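Local coordinates for proto-oncogene tyrosine-protein kinase receptor Ret (Danio rerio, PDB 7AMK), which acts as a receptor tyrosine kinase whose extracellular cadherin-like domains take part in assembly with GDNF and the co-receptor GFR alpha 1, at residues Asp240-Val246 / His354-Leu360; Thr258-Tyr262 / Val351-Phe355; Asn324-Thr328 / Glu460-Leu465. The protein carries 4 engineered substitutions. One frame throughout, in Å; residues are numbered along the deposited sequence.

Interaction 1: Asp240-Val246 / His354-Leu360; sequences DTEDVLV and HFNVTVL. With NAG (2-acetamido-2-deoxy-beta-D-glucopyranose), chain F; FUC (alpha-L-fucopyranose), chain B.
Parallel strand pairing joins Thr241-Val246, a sheet-edge strand, to His354-Val359, the later part of strand 350-359, the last of cadherin-like domain 3. Both are in beta conformation; axes approach to 4.6 Å at 19°, and CA-CA distances run from 4.5 Å (Thr241-His354) to 5.0 Å (Glu242-Phe355). Backbone bonds alternate: His354 N-Asp240 O (3.0 Å), Glu242 N-His354 O (2.9 Å), Asn356 N-Glu242 O and Val244 N-Asn356 O (2.8 Å), Thr358 N-Val244 O and Val246 N-Thr358 O (2.7 Å), Leu360 N-Val246 O (2.9 Å). Parallel pairing of an early strand with the final one characterises the cadherin Greek-key sandwich. Val244, Val246, Phe355, Val357 and Val359 share the inward face; Glu242 (chi1 t) starts there, its carboxylate leading away. His354 and Thr241 lie opposite; from the preceding turn, Asp240 OD1 accepts from His354 ND1 (chi1 m) and Thr241 OG1 (both 2.8 Å). Asn356 ND2 (chi1 t) bonds to Asp243 OD1 (3.1 Å) and covalently to NAG C1; fucose C6 lies 3.6 Å from Leu245 CB.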
loop_
_atom_site.group_PDB
_atom_site.type_symbol
_atom_site.label_atom_id
_atom_site.label_comp_id
_atom_site.label_asym_id
_atom_site.label_seq_id
_atom_site.Cartn_x
_atom_site.Cartn_y
_atom_site.Cartn_z
ATOM N N ASP A 240 -19.361 11.490 6.797
ATOM C CA ASP A 240 -19.366 10.203 7.469
ATOM C C ASP A 240 -19.453 9.054 6.483
ATOM O O ASP A 240 -19.614 7.902 6.898
ATOM C CB ASP A 240 -20.515 10.119 8.481
ATOM C CG ASP A 240 -21.896 10.227 7.830
ATOM O OD1 ASP A 240 -22.169 9.506 6.843
ATOM O OD2 ASP A 240 -22.722 11.022 8.333
ATOM N N THR A 241 -19.334 9.337 5.192
ATOM C CA THR A 241 -19.539 8.350 4.142
ATOM C C THR A 241 -18.345 8.334 3.199
ATOM O O THR A 241 -17.802 9.380 2.841
ATOM C CB THR A 241 -20.826 8.644 3.354
ATOM O OG1 THR A 241 -21.954 8.467 4.220
ATOM C CG2 THR A 241 -20.953 7.713 2.149
ATOM N N GLU A 242 -17.940 7.144 2.803
ATOM C CA GLU A 242 -16.831 6.962 1.886
ATOM C C GLU A 242 -17.333 6.148 0.702
ATOM O O GLU A 242 -17.927 5.079 0.885
ATOM C CB GLU A 242 -15.661 6.270 2.592
ATOM C CG GLU A 242 -14.437 6.053 1.718
ATOM C CD GLU A 242 -13.698 7.341 1.424
ATOM O OE1 GLU A 242 -14.258 8.427 1.696
ATOM O OE2 GLU A 242 -12.555 7.262 0.924
ATOM N N ASP A 243 -17.122 6.671 -0.508
ATOM C CA ASP A 243 -17.475 5.957 -1.731
ATOM C C ASP A 243 -16.353 4.999 -2.101
ATOM O O ASP A 243 -15.188 5.398 -2.208
ATOM C CB ASP A 243 -17.732 6.938 -2.875
ATOM C CG ASP A 243 -19.060 7.701 -2.733
ATOM O OD1 ASP A 243 -19.845 7.420 -1.803
ATOM O OD2 ASP A 243 -19.320 8.593 -3.572
ATOM N N VAL A 244 -16.699 3.727 -2.276
ATOM C CA VAL A 244 -15.731 2.682 -2.590
ATOM C C VAL A 244 -16.115 2.011 -3.901
ATOM O O VAL A 244 -17.270 1.603 -4.091
ATOM C CB VAL A 244 -15.639 1.643 -1.465
ATOM C CG1 VAL A 244 -14.950 0.385 -1.993
ATOM C CG2 VAL A 244 -14.901 2.236 -0.272
ATOM N N LEU A 245 -15.143 1.896 -4.798
ATOM C CA LEU A 245 -15.290 1.171 -6.051
ATOM C C LEU A 245 -14.374 -0.038 -6.009
ATOM O O LEU A 245 -13.179 0.098 -5.730
ATOM C CB LEU A 245 -14.956 2.055 -7.259
ATOM C CG LEU A 245 -15.117 1.361 -8.629
ATOM C CD1 LEU A 245 -16.563 0.941 -8.876
ATOM C CD2 LEU A 245 -14.588 2.185 -9.810
ATOM N N VAL A 246 -14.943 -1.213 -6.250
ATOM C CA VAL A 246 -14.184 -2.445 -6.441
ATOM C C VAL A 246 -14.317 -2.844 -7.905
ATOM O O VAL A 246 -15.419 -3.171 -8.371
ATOM C CB VAL A 246 -14.677 -3.581 -5.541
ATOM C CG1 VAL A 246 -13.798 -4.807 -5.763
ATOM C CG2 VAL A 246 -14.693 -3.142 -4.093
ATOM N N HIS A 354 -20.509 5.053 7.123
ATOM C CA HIS A 354 -21.130 4.503 5.925
ATOM C C HIS A 354 -20.082 4.286 4.852
ATOM O O HIS A 354 -19.341 5.212 4.500
ATOM C CB HIS A 354 -22.226 5.427 5.374
ATOM C CG HIS A 354 -23.297 5.750 6.362
ATOM N ND1 HIS A 354 -23.373 6.967 7.005
ATOM C CD2 HIS A 354 -24.331 5.012 6.827
ATOM C CE1 HIS A 354 -24.414 6.968 7.818
ATOM N NE2 HIS A 354 -25.010 5.794 7.732
ATOM N N PHE A 355 -20.042 3.071 4.316
ATOM C CA PHE A 355 -19.240 2.758 3.145
ATOM C C PHE A 355 -20.212 2.483 2.006
ATOM O O PHE A 355 -21.010 1.541 2.077
ATOM C CB PHE A 355 -18.300 1.582 3.411
ATOM C CG PHE A 355 -17.159 1.920 4.355
ATOM C CD1 PHE A 355 -16.009 2.530 3.880
ATOM C CD2 PHE A 355 -17.242 1.625 5.716
ATOM C CE1 PHE A 355 -14.955 2.847 4.743
ATOM C CE2 PHE A 355 -16.196 1.935 6.579
ATOM C CZ PHE A 355 -15.048 2.553 6.088
ATOM N N ASN A 356 -20.170 3.344 0.987
ATOM C CA ASN A 356 -21.027 3.258 -0.194
ATOM C C ASN A 356 -20.254 2.482 -1.254
ATOM O O ASN A 356 -19.423 3.048 -1.965
ATOM C CB ASN A 356 -21.402 4.658 -0.674
ATOM C CG ASN A 356 -22.291 4.632 -1.877
ATOM O OD1 ASN A 356 -22.972 3.648 -2.115
ATOM N ND2 ASN A 356 -22.299 5.715 -2.643
ATOM N N VAL A 357 -20.517 1.181 -1.361
ATOM C CA VAL A 357 -19.654 0.269 -2.108
ATOM C C VAL A 357 -20.277 -0.050 -3.462
ATOM O O VAL A 357 -21.427 -0.504 -3.541
ATOM C CB VAL A 357 -19.396 -1.025 -1.318
ATOM C CG1 VAL A 357 -18.493 -1.969 -2.130
ATOM C CG2 VAL A 357 -18.812 -0.709 0.060
ATOM N N THR A 358 -19.503 0.156 -4.522
ATOM C CA THR A 358 -19.838 -0.312 -5.863
ATOM C C THR A 358 -18.836 -1.387 -6.256
ATOM O O THR A 358 -17.631 -1.123 -6.300
ATOM C CB THR A 358 -19.810 0.839 -6.874
ATOM O OG1 THR A 358 -20.946 1.685 -6.667
ATOM C CG2 THR A 358 -19.841 0.304 -8.302
ATOM N N VAL A 359 -19.323 -2.596 -6.525
ATOM C CA VAL A 359 -18.489 -3.684 -7.024
ATOM C C VAL A 359 -18.919 -3.968 -8.457
ATOM O O VAL A 359 -20.003 -4.513 -8.700
ATOM C CB VAL A 359 -18.589 -4.940 -6.151
ATOM C CG1 VAL A 359 -17.684 -6.057 -6.704
ATOM C CG2 VAL A 359 -18.248 -4.607 -4.693
ATOM N N LEU A 360 -18.066 -3.585 -9.423
ATOM C CA LEU A 360 -18.372 -3.898 -10.812
ATOM C C LEU A 360 -17.753 -5.234 -11.190
ATOM O O LEU A 360 -16.745 -5.643 -10.609
ATOM C CB LEU A 360 -17.827 -2.824 -11.738
ATOM C CG LEU A 360 -18.064 -1.379 -11.320
ATOM C CD1 LEU A 360 -17.058 -0.491 -12.013
ATOM C CD2 LEU A 360 -19.464 -0.953 -11.685
HETATM C C1 NAG F . -23.125 5.801 -3.828
HETATM C C2 NAG F . -24.083 7.002 -3.744
HETATM C C3 NAG F . -24.862 7.175 -5.048
HETATM C C4 NAG F . -23.934 7.167 -6.254
HETATM C C5 NAG F . -23.069 5.918 -6.229
HETATM C C6 NAG F . -22.079 5.858 -7.370
HETATM C C7 NAG F . -24.880 7.537 -1.487
HETATM C C8 NAG F . -25.925 7.265 -0.445
HETATM N N2 NAG F . -25.003 6.855 -2.630
HETATM O O3 NAG F . -25.573 8.408 -4.996
HETATM O O4 NAG F . -24.702 7.182 -7.452
HETATM O O5 NAG F . -22.314 5.906 -5.010
HETATM O O6 NAG F . -20.940 6.661 -7.095
HETATM O O7 NAG F . -23.963 8.335 -1.300
HETATM C C1 FUC B . -20.024 6.653 -8.210
HETATM C C2 FUC B . -19.499 8.081 -8.375
HETATM C C3 FUC B . -18.704 8.506 -7.122
HETATM C C4 FUC B . -17.567 7.508 -6.857
HETATM C C5 FUC B . -18.127 6.071 -6.824
HETATM C C6 FUC B . -17.041 5.014 -6.798
HETATM O O2 FUC B . -20.559 8.984 -8.653
HETATM O O3 FUC B . -18.111 9.792 -7.292
HETATM O O4 FUC B . -16.565 7.619 -7.864
HETATM O O5 FUC B . -18.957 5.774 -7.968
#

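Interaction 2: Thr258-Tyr262 / Val351-Phe355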
loop_
_atom_site.group_PDB
_atom_site.type_symbol
_atom_site.label_atom_id
_atom_site.label_comp_id
_atom_site.label_asym_id
_atom_site.label_seq_id
_atom_site.Cartn_x
_atom_site.Cartn_y
_atom_site.Cartn_z
ATOM N N THR A 258 -11.028 4.857 3.486
ATOM C CA THR A 258 -10.550 5.210 4.812
ATOM C C THR A 258 -11.418 6.313 5.384
ATOM O O THR A 258 -11.585 7.362 4.755
ATOM C CB THR A 258 -9.085 5.651 4.774
ATOM O OG1 THR A 258 -8.301 4.613 4.159
ATOM C CG2 THR A 258 -8.573 5.916 6.189
ATOM N N LEU A 259 -11.970 6.069 6.572
ATOM C CA LEU A 259 -12.708 7.074 7.322
ATOM C C LEU A 259 -12.004 7.345 8.649
ATOM O O LEU A 259 -11.556 6.417 9.338
ATOM C CB LEU A 259 -14.161 6.640 7.557
ATOM C CG LEU A 259 -15.131 6.727 6.374
ATOM C CD1 LEU A 259 -16.497 6.154 6.733
ATOM C CD2 LEU A 259 -15.278 8.163 5.887
ATOM N N PHE A 260 -11.908 8.624 8.992
ATOM C CA PHE A 260 -11.221 9.094 10.185
ATOM C C PHE A 260 -12.243 9.524 11.220
ATOM O O PHE A 260 -13.187 10.253 10.898
ATOM C CB PHE A 260 -10.288 10.267 9.859
ATOM C CG PHE A 260 -9.114 9.878 9.006
ATOM C CD1 PHE A 260 -7.986 9.319 9.581
ATOM C CD2 PHE A 260 -9.157 10.038 7.638
ATOM C CE1 PHE A 260 -6.904 8.945 8.796
ATOM C CE2 PHE A 260 -8.087 9.665 6.848
ATOM C CZ PHE A 260 -6.954 9.119 7.430
ATOM N N VAL A 261 -12.051 9.075 12.459
ATOM C CA VAL A 261 -12.884 9.465 13.586
ATOM C C VAL A 261 -11.964 10.053 14.640
ATOM O O VAL A 261 -10.875 9.522 14.878
ATOM C CB VAL A 261 -13.696 8.268 14.135
ATOM C CG1 VAL A 261 -14.233 8.561 15.535
ATOM C CG2 VAL A 261 -14.813 7.905 13.144
ATOM N N TYR A 262 -12.385 11.147 15.251
ATOM C CA TYR A 262 -11.560 11.875 16.195
ATOM C C TYR A 262 -12.189 11.864 17.577
ATOM O O TYR A 262 -13.415 11.860 17.724
ATOM C CB TYR A 262 -11.334 13.327 15.743
ATOM C CG TYR A 262 -10.785 13.412 14.336
ATOM C CD1 TYR A 262 -11.636 13.407 13.229
ATOM C CD2 TYR A 262 -9.414 13.473 14.107
ATOM C CE1 TYR A 262 -11.125 13.474 11.932
ATOM C CE2 TYR A 262 -8.904 13.535 12.836
ATOM C CZ TYR A 262 -9.747 13.538 11.745
ATOM O OH TYR A 262 -9.196 13.605 10.476
ATOM N N VAL A 351 -20.878 7.062 16.745
ATOM C CA VAL A 351 -20.936 7.604 15.390
ATOM C C VAL A 351 -21.212 6.464 14.416
ATOM O O VAL A 351 -20.610 5.384 14.503
ATOM C CB VAL A 351 -19.638 8.336 14.975
ATOM C CG1 VAL A 351 -19.324 9.463 15.917
ATOM C CG2 VAL A 351 -18.464 7.366 14.938
ATOM N N LEU A 352 -22.121 6.715 13.482
ATOM C CA LEU A 352 -22.463 5.770 12.434
ATOM C C LEU A 352 -21.650 6.105 11.183
ATOM O O LEU A 352 -21.736 7.220 10.665
ATOM C CB LEU A 352 -23.968 5.826 12.158
ATOM C CG LEU A 352 -24.532 4.796 11.181
ATOM C CD1 LEU A 352 -24.184 3.392 11.618
ATOM C CD2 LEU A 352 -26.042 4.952 11.059
ATOM N N LEU A 353 -20.855 5.150 10.709
ATOM C CA LEU A 353 -20.077 5.331 9.491
ATOM C C LEU A 353 -20.703 4.549 8.344
ATOM O O LEU A 353 -21.324 3.505 8.556
ATOM C CB LEU A 353 -18.633 4.880 9.677
ATOM C CG LEU A 353 -17.827 5.628 10.733
ATOM C CD1 LEU A 353 -16.439 5.003 10.854
ATOM C CD2 LEU A 353 -17.768 7.092 10.351
ATOM N N HIS A 354 -20.509 5.053 7.123
ATOM C CA HIS A 354 -21.130 4.503 5.925
ATOM C C HIS A 354 -20.082 4.286 4.852
ATOM O O HIS A 354 -19.341 5.212 4.500
ATOM C CB HIS A 354 -22.226 5.427 5.374
ATOM C CG HIS A 354 -23.297 5.750 6.362
ATOM N ND1 HIS A 354 -23.373 6.967 7.005
ATOM C CD2 HIS A 354 -24.331 5.012 6.827
ATOM C CE1 HIS A 354 -24.414 6.968 7.818
ATOM N NE2 HIS A 354 -25.010 5.794 7.732
ATOM N N PHE A 355 -20.042 3.071 4.316
ATOM C CA PHE A 355 -19.240 2.758 3.145
ATOM C C PHE A 355 -20.212 2.483 2.006
ATOM O O PHE A 355 -21.010 1.541 2.077
ATOM C CB PHE A 355 -18.300 1.582 3.411
ATOM C CG PHE A 355 -17.159 1.920 4.355
ATOM C CD1 PHE A 355 -16.009 2.530 3.880
ATOM C CD2 PHE A 355 -17.242 1.625 5.716
ATOM C CE1 PHE A 355 -14.955 2.847 4.743
ATOM C CE2 PHE A 355 -16.196 1.935 6.579
ATOM C CZ PHE A 355 -15.048 2.553 6.088
#
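Thr258 opens a segment of strand 255-263 whose side chains alternate in direction, its own CA-CB bond pointing away from Val351-Phe355. Leu259 follows, directed toward the partner strand, and has the largest area buried by the partner segment, 85 Å². In its chi1 m, chi2 t rotamer, CD1 lies 3.9 Å from Leu353 CB, 3.7 Å from His354 O and 3.9 Å from Phe355 CZ. This same methyl carbon stands 4.2 Å from the centroid of the Phe355 ring, 21° off its normal, which is a CH-pi contact over the ring face. Phe260 turns away again. Val261 faces inward with chi1 t, placing CG2 4.1 Å from Val351 CG2 and 4.0 Å from Leu353 CD1; its side chain is also about 9 Å, nearest atoms, from a bound calcium ion.

The two strands run antiparallel at 167°, yet their axes come no closer than 9.0 Å, and the nearest CA pairs, Leu259-Leu353 and Val261-Val351, are 7.9 and 8.5 Å apart. That spacing belongs to facing sheets, not to neighbouring strands: strand 255-263 and strand 350-359 lie in the two opposed sheets of the cadherin-like sandwich. Tyr317, from strand 312-321, adds to this interior beside Val261 and Leu353. With branched aliphatic groups and one aromatic face meeting and no hydrogen bonds between the segments, cohesion across the gap rests on dispersion and the exclusion of water.

Interaction 3: Asn324-Thr328 / Glu460-Leu465; sequences NLSVT and EQQNKL. With NAG (2-acetamido-2-deoxy-beta-D-glucopyranose), chain D.
Val327 sets its CG2 methyl over Leu465 CD1 at 4.1 Å and over the carboxylate carbon of Glu460, CD, at 4.2 Å, bringing a loop of cadherin-like domain 3 against a hairpin loop of domain 4. Both segments are loops, the second starting at the end of strand 451-460, and the nearest CA atoms, those of Ser326 and Gln462, are 6.7 Å apart. Asn324-Ser326 is extended; Val327 and Thr328 (psi -12° and -13°) then turn. Ser326 OG accepts from Thr328 N at 3.2 Å, making an ST turn, and from Thr328 OG1 at 3.0 Å. The hairpin loop before strand 466-475 is closed by Glu460 N to Leu465 O, 2.8 Å, with Lys464 in a left-handed conformation (67°/25°). Within it Glu460 OE1 accepts from Asn463 N at 2.7 Å. Gln462, with chi1 and chi2 both t, reaches across so that NE2 is 3.4 Å from Ser326 CB; farther along, Thr328 CG2 meets Leu465 CD1 at 3.7 Å. Asn324, in an Asn-X-Ser glycosylation sequon, is joined through ND2 to NAG C1, while its OD1 is bonded to Glu252 N. The two segments bury 282 Å² between them: Val327 and Thr328 against Leu465 give the apolar part, beside a polar patch around Ser326, Gln462 and Asn463, so the chemistry of this domain junction is mixed.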
loop_
_atom_site.group_PDB
_atom_site.type_symbol
_atom_site.label_atom_id
_atom_site.label_comp_id
_atom_site.label_asym_id
_atom_site.label_seq_id
_atom_site.Cartn_x
_atom_site.Cartn_y
_atom_site.Cartn_z
ATOM N N ASN A 324 -9.930 -12.627 -2.481
ATOM C CA ASN A 324 -10.065 -12.191 -3.870
ATOM C C ASN A 324 -11.493 -12.395 -4.359
ATOM O O ASN A 324 -11.969 -13.530 -4.436
ATOM C CB ASN A 324 -9.090 -12.959 -4.762
ATOM C CG ASN A 324 -7.667 -12.915 -4.234
ATOM O OD1 ASN A 324 -7.307 -12.040 -3.438
ATOM N ND2 ASN A 324 -6.853 -13.867 -4.668
ATOM N N LEU A 325 -12.170 -11.295 -4.698
ATOM C CA LEU A 325 -13.555 -11.364 -5.152
ATOM C C LEU A 325 -13.620 -11.811 -6.603
ATOM O O LEU A 325 -12.905 -11.283 -7.463
ATOM C CB LEU A 325 -14.251 -10.017 -4.999
ATOM C CG LEU A 325 -15.165 -9.930 -3.780
ATOM C CD1 LEU A 325 -16.530 -9.376 -4.170
ATOM C CD2 LEU A 325 -15.289 -11.293 -3.098
ATOM N N SER A 326 -14.487 -12.787 -6.871
ATOM C CA SER A 326 -14.648 -13.283 -8.225
ATOM C C SER A 326 -14.921 -12.123 -9.173
ATOM O O SER A 326 -15.615 -11.164 -8.826
ATOM C CB SER A 326 -15.786 -14.299 -8.280
ATOM O OG SER A 326 -16.116 -14.602 -9.619
ATOM N N VAL A 327 -14.350 -12.199 -10.370
ATOM C CA VAL A 327 -14.570 -11.138 -11.338
ATOM C C VAL A 327 -16.002 -11.084 -11.840
ATOM O O VAL A 327 -16.375 -10.090 -12.472
ATOM C CB VAL A 327 -13.593 -11.295 -12.513
ATOM C CG1 VAL A 327 -12.178 -11.227 -12.002
ATOM C CG2 VAL A 327 -13.854 -12.606 -13.249
ATOM N N THR A 328 -16.821 -12.104 -11.563
ATOM C CA THR A 328 -18.209 -12.085 -12.004
ATOM C C THR A 328 -19.141 -11.386 -11.020
ATOM O O THR A 328 -20.267 -11.051 -11.400
ATOM C CB THR A 328 -18.722 -13.515 -12.283
ATOM O OG1 THR A 328 -18.759 -14.283 -11.078
ATOM C CG2 THR A 328 -17.829 -14.224 -13.291
ATOM N N GLU A 460 -9.160 -17.331 -16.826
ATOM C CA GLU A 460 -9.285 -16.865 -15.451
ATOM C C GLU A 460 -9.445 -18.078 -14.539
ATOM O O GLU A 460 -10.177 -19.015 -14.867
ATOM C CB GLU A 460 -10.483 -15.913 -15.332
ATOM C CG GLU A 460 -10.527 -15.075 -14.053
ATOM C CD GLU A 460 -11.184 -15.800 -12.886
ATOM O OE1 GLU A 460 -12.203 -16.494 -13.103
ATOM O OE2 GLU A 460 -10.687 -15.663 -11.746
ATOM N N GLN A 461 -8.749 -18.075 -13.398
ATOM C CA GLN A 461 -8.614 -19.316 -12.630
ATOM C C GLN A 461 -9.824 -19.584 -11.737
ATOM O O GLN A 461 -10.365 -20.694 -11.737
ATOM C CB GLN A 461 -7.328 -19.294 -11.793
ATOM C CG GLN A 461 -6.041 -19.513 -12.600
ATOM C CD GLN A 461 -6.186 -20.573 -13.690
ATOM O OE1 GLN A 461 -6.499 -20.254 -14.834
ATOM N NE2 GLN A 461 -5.938 -21.836 -13.340
ATOM N N GLN A 462 -10.270 -18.586 -10.978
ATOM C CA GLN A 462 -11.353 -18.820 -10.026
ATOM C C GLN A 462 -12.619 -19.350 -10.704
ATOM O O GLN A 462 -13.262 -20.273 -10.190
ATOM C CB GLN A 462 -11.654 -17.544 -9.256
ATOM C CG GLN A 462 -12.889 -17.661 -8.396
ATOM C CD GLN A 462 -12.937 -16.623 -7.303
ATOM O OE1 GLN A 462 -12.011 -15.820 -7.144
ATOM N NE2 GLN A 462 -14.023 -16.632 -6.534
ATOM N N ASN A 463 -13.007 -18.780 -11.849
ATOM C CA ASN A 463 -14.244 -19.181 -12.511
ATOM C C ASN A 463 -14.030 -19.991 -13.783
ATOM O O ASN A 463 -15.010 -20.469 -14.366
ATOM C CB ASN A 463 -15.100 -17.951 -12.850
ATOM C CG ASN A 463 -15.412 -17.118 -11.637
ATOM O OD1 ASN A 463 -14.608 -16.280 -11.228
ATOM N ND2 ASN A 463 -16.583 -17.338 -11.049
ATOM N N LYS A 464 -12.794 -20.148 -14.238
ATOM C CA LYS A 464 -12.501 -20.926 -15.432
ATOM C C LYS A 464 -13.064 -20.269 -16.697
ATOM O O LYS A 464 -13.336 -20.950 -17.691
ATOM C CB LYS A 464 -13.018 -22.368 -15.283
ATOM N N LEU A 465 -13.248 -18.949 -16.671
ATOM C CA LEU A 465 -13.651 -18.217 -17.863
ATOM C C LEU A 465 -12.490 -18.124 -18.848
ATOM O O LEU A 465 -11.352 -17.838 -18.463
ATOM C CB LEU A 465 -14.121 -16.813 -17.493
ATOM C CG LEU A 465 -15.306 -16.740 -16.542
ATOM C CD1 LEU A 465 -15.403 -15.349 -15.903
ATOM C CD2 LEU A 465 -16.563 -17.082 -17.320
HETATM C C1 NAG D . -5.470 -13.965 -4.274
HETATM C C2 NAG D . -5.035 -15.431 -4.269
HETATM C C3 NAG D . -3.539 -15.547 -3.980
HETATM C C4 NAG D . -2.733 -14.683 -4.943
HETATM C C5 NAG D . -3.252 -13.246 -4.924
HETATM C C6 NAG D . -2.596 -12.364 -5.962
HETATM C C7 NAG D . -5.523 -16.318 -2.017
HETATM C C8 NAG D . -6.453 -17.168 -1.205
HETATM N N2 NAG D . -5.815 -16.212 -3.319
HETATM O O3 NAG D . -3.153 -16.912 -4.098
HETATM O O4 NAG D . -1.358 -14.678 -4.569
HETATM O O5 NAG D . -4.660 -13.223 -5.203
HETATM O O6 NAG D . -3.194 -12.534 -7.240
HETATM O O7 NAG D . -4.554 -15.755 -1.517
#

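Interactions 1 and 2 both belong to cadherin-like domain 3 and share His354 and Phe355 on strand 350-359: the first uses its backbone edge, the second its inward side chains. Leu259 of interaction 2 packs against Glu242 of interaction 1, so the two meet at the border of the sandwich core. Interaction 2 is buried and apolar; interaction 1, partly buried, combines backbone hydrogen bonds with a mainly apolar face and a more polar, glycan-bearing face. Interaction 3, also partly buried, joins loops at the boundary between domains; its centre is about 40 Å from the chain centre, against about 28 and 19 Å for interactions 1 and 2. Burial drops from 663 Å² in interaction 1 to about 280 Å² in each of the others.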